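Local coordinates for tailspike protein (Acinetobacter phage vB_ApiP_P1, PDB 6E1R) that probably binds and hydrolyses the capsular polysaccharide of its Acinetobacter host as the trimeric tailspike of the phage, at residues D116-T121 / T145-I150. Numbering follows the deposited sequence.
Sequences DLRVNT and TATADI
R118 and V119 pair with T145 and A146 as neighbouring parallel strands, and three backbone hydrogen bonds form the tight part of the contact. T145 N gives to L117 O, V119 N gives to T145 O, and T147 N gives to V119 O at 2.7 Å, so 117-119 and 145-147 alternate as donor and acceptor. V119 O is gripped further: OG1 of T147, set between backbone N and carbonyl carbon (chi1 55°), reaches across to it in a weak bond. Threonine suits the place because its hydroxyl sits on a short branch close to its own N-H.

On the buried face V119 and A146 point to the same side. V119 CG2 lies 3.5 Å from T145 O, and its branched side chain also touches S94 of helix 94-106; A146, with only a methyl, packs against A179. L117 packs against V81 and L97.

The other face is looser and wetter. R118 runs side by side with T145, whose CG2 lies over one face of the guanidinium, while T147 crosses the arginine at about a right angle with its CG2 3.8 Å from R118 NE. A long arginine suits this exposed flank because it can lay its flat end against both methyls. One water joins L117 O to T145 OG1; a second links that hydroxyl weakly to R118 NH1.

Beyond the ladder, branched I150 lays CG1 and CD1 over the N120-T121 backbone. Such in-register parallel pairing between successive coils, strand 142-146 in turn pairing with 169-173, is the hallmark of the right-handed parallel beta-helix of phage tailspikes.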
loop_
_atom_site.group_PDB
_atom_site.type_symbol
_atom_site.label_atom_id
_atom_site.label_comp_id
_atom_site.label_asym_id
_atom_site.label_seq_id
_atom_site.Cartn_x
_atom_site.Cartn_y
_atom_site.Cartn_z
ATOM N N ASP A 116 2.397 35.319 -13.585
ATOM C CA ASP A 116 3.401 35.039 -12.566
ATOM C C ASP A 116 3.601 36.254 -11.673
ATOM O O ASP A 116 3.826 37.368 -12.158
ATOM C CB ASP A 116 4.722 34.625 -13.214
ATOM C CG ASP A 116 4.607 33.330 -13.999
ATOM O OD1 ASP A 116 3.697 32.529 -13.697
ATOM O OD2 ASP A 116 5.428 33.112 -14.914
ATOM N N LEU A 117 3.530 36.036 -10.365
ATOM C CA LEU A 117 3.641 37.104 -9.387
ATOM C C LEU A 117 5.043 37.153 -8.793
ATOM O O LEU A 117 5.746 36.141 -8.717
ATOM C CB LEU A 117 2.611 36.921 -8.270
ATOM C CG LEU A 117 1.146 36.886 -8.710
ATOM C CD1 LEU A 117 0.225 36.786 -7.506
ATOM C CD2 LEU A 117 0.810 38.106 -9.547
ATOM N N ARG A 118 5.439 38.350 -8.368
ATOM C CA ARG A 118 6.701 38.575 -7.675
ATOM C C ARG A 118 6.407 39.397 -6.431
ATOM O O ARG A 118 5.820 40.479 -6.525
ATOM C CB ARG A 118 7.701 39.298 -8.582
ATOM C CG ARG A 118 8.005 38.556 -9.875
ATOM C CD ARG A 118 9.034 39.289 -10.718
ATOM N NE ARG A 118 10.376 39.199 -10.155
ATOM C CZ ARG A 118 11.203 38.179 -10.361
ATOM N NH1 ARG A 118 10.824 37.156 -11.116
ATOM N NH2 ARG A 118 12.409 38.178 -9.809
ATOM N N VAL A 119 6.811 38.888 -5.269
ATOM C CA VAL A 119 6.439 39.467 -3.984
ATOM C C VAL A 119 7.691 39.679 -3.144
ATOM O O VAL A 119 8.616 38.859 -3.168
ATOM C CB VAL A 119 5.414 38.588 -3.232
ATOM C CG1 VAL A 119 4.108 38.509 -4.011
ATOM C CG2 VAL A 119 5.972 37.192 -2.986
ATOM N N ASN A 120 7.720 40.790 -2.408
ATOM C CA ASN A 120 8.794 41.076 -1.468
ATOM C C ASN A 120 8.293 41.145 -0.035
ATOM O O ASN A 120 9.095 41.365 0.880
ATOM C CB ASN A 120 9.503 42.392 -1.824
ATOM C CG ASN A 120 8.601 43.603 -1.683
ATOM O OD1 ASN A 120 7.378 43.484 -1.623
ATOM N ND2 ASN A 120 9.207 44.784 -1.634
ATOM N N THR A 121 6.991 40.976 0.183
ATOM C CA THR A 121 6.399 40.957 1.512
ATOM C C THR A 121 5.508 39.730 1.637
ATOM O O THR A 121 4.836 39.340 0.678
ATOM C CB THR A 121 5.588 42.238 1.766
ATOM O OG1 THR A 121 6.449 43.377 1.650
ATOM C CG2 THR A 121 4.958 42.224 3.152
ATOM N N THR A 145 7.209 34.143 -7.282
ATOM C CA THR A 145 8.612 34.319 -6.935
ATOM C C THR A 145 8.744 35.275 -5.755
ATOM O O THR A 145 8.070 36.308 -5.701
ATOM C CB THR A 145 9.410 34.851 -8.131
ATOM O OG1 THR A 145 9.199 33.999 -9.264
ATOM C CG2 THR A 145 10.898 34.888 -7.811
ATOM N N ALA A 146 9.620 34.925 -4.816
ATOM C CA ALA A 146 9.903 35.755 -3.651
ATOM C C ALA A 146 11.160 36.571 -3.934
ATOM O O ALA A 146 12.252 36.012 -4.075
ATOM C CB ALA A 146 10.073 34.899 -2.399
ATOM N N THR A 147 11.001 37.890 -4.016
ATOM C CA THR A 147 12.100 38.799 -4.303
ATOM C C THR A 147 12.854 39.232 -3.051
ATOM O O THR A 147 13.709 40.121 -3.134
ATOM C CB THR A 147 11.585 40.030 -5.054
ATOM O OG1 THR A 147 10.534 40.647 -4.301
ATOM C CG2 THR A 147 11.056 39.632 -6.425
ATOM N N ALA A 148 12.560 38.631 -1.902
ATOM C CA ALA A 148 13.275 38.904 -0.666
ATOM C C ALA A 148 13.423 37.606 0.114
ATOM O O ALA A 148 12.856 36.571 -0.246
ATOM C CB ALA A 148 12.560 39.966 0.179
ATOM N N ASP A 149 14.201 37.664 1.196
ATOM C CA ASP A 149 14.399 36.505 2.065
ATOM C C ASP A 149 13.224 36.383 3.041
ATOM O O ASP A 149 13.360 36.502 4.258
ATOM C CB ASP A 149 15.728 36.618 2.801
ATOM C CG ASP A 149 16.134 35.324 3.475
ATOM O OD1 ASP A 149 15.463 34.296 3.245
ATOM O OD2 ASP A 149 17.122 35.337 4.238
ATOM N N ILE A 150 12.049 36.136 2.469
ATOM C CA ILE A 150 10.808 36.080 3.244
ATOM C C ILE A 150 9.962 34.922 2.753
ATOM O O ILE A 150 10.016 34.530 1.580
ATOM C CB ILE A 150 10.002 37.394 3.132
ATOM C CG1 ILE A 150 9.860 37.820 1.667
ATOM C CG2 ILE A 150 10.654 38.496 3.952
ATOM C CD1 ILE A 150 8.538 37.437 1.032
HETATM O O HOH W 1 6.856 34.593 -10.492
HETATM O O HOH W 2 11.505 33.901 -11.345
#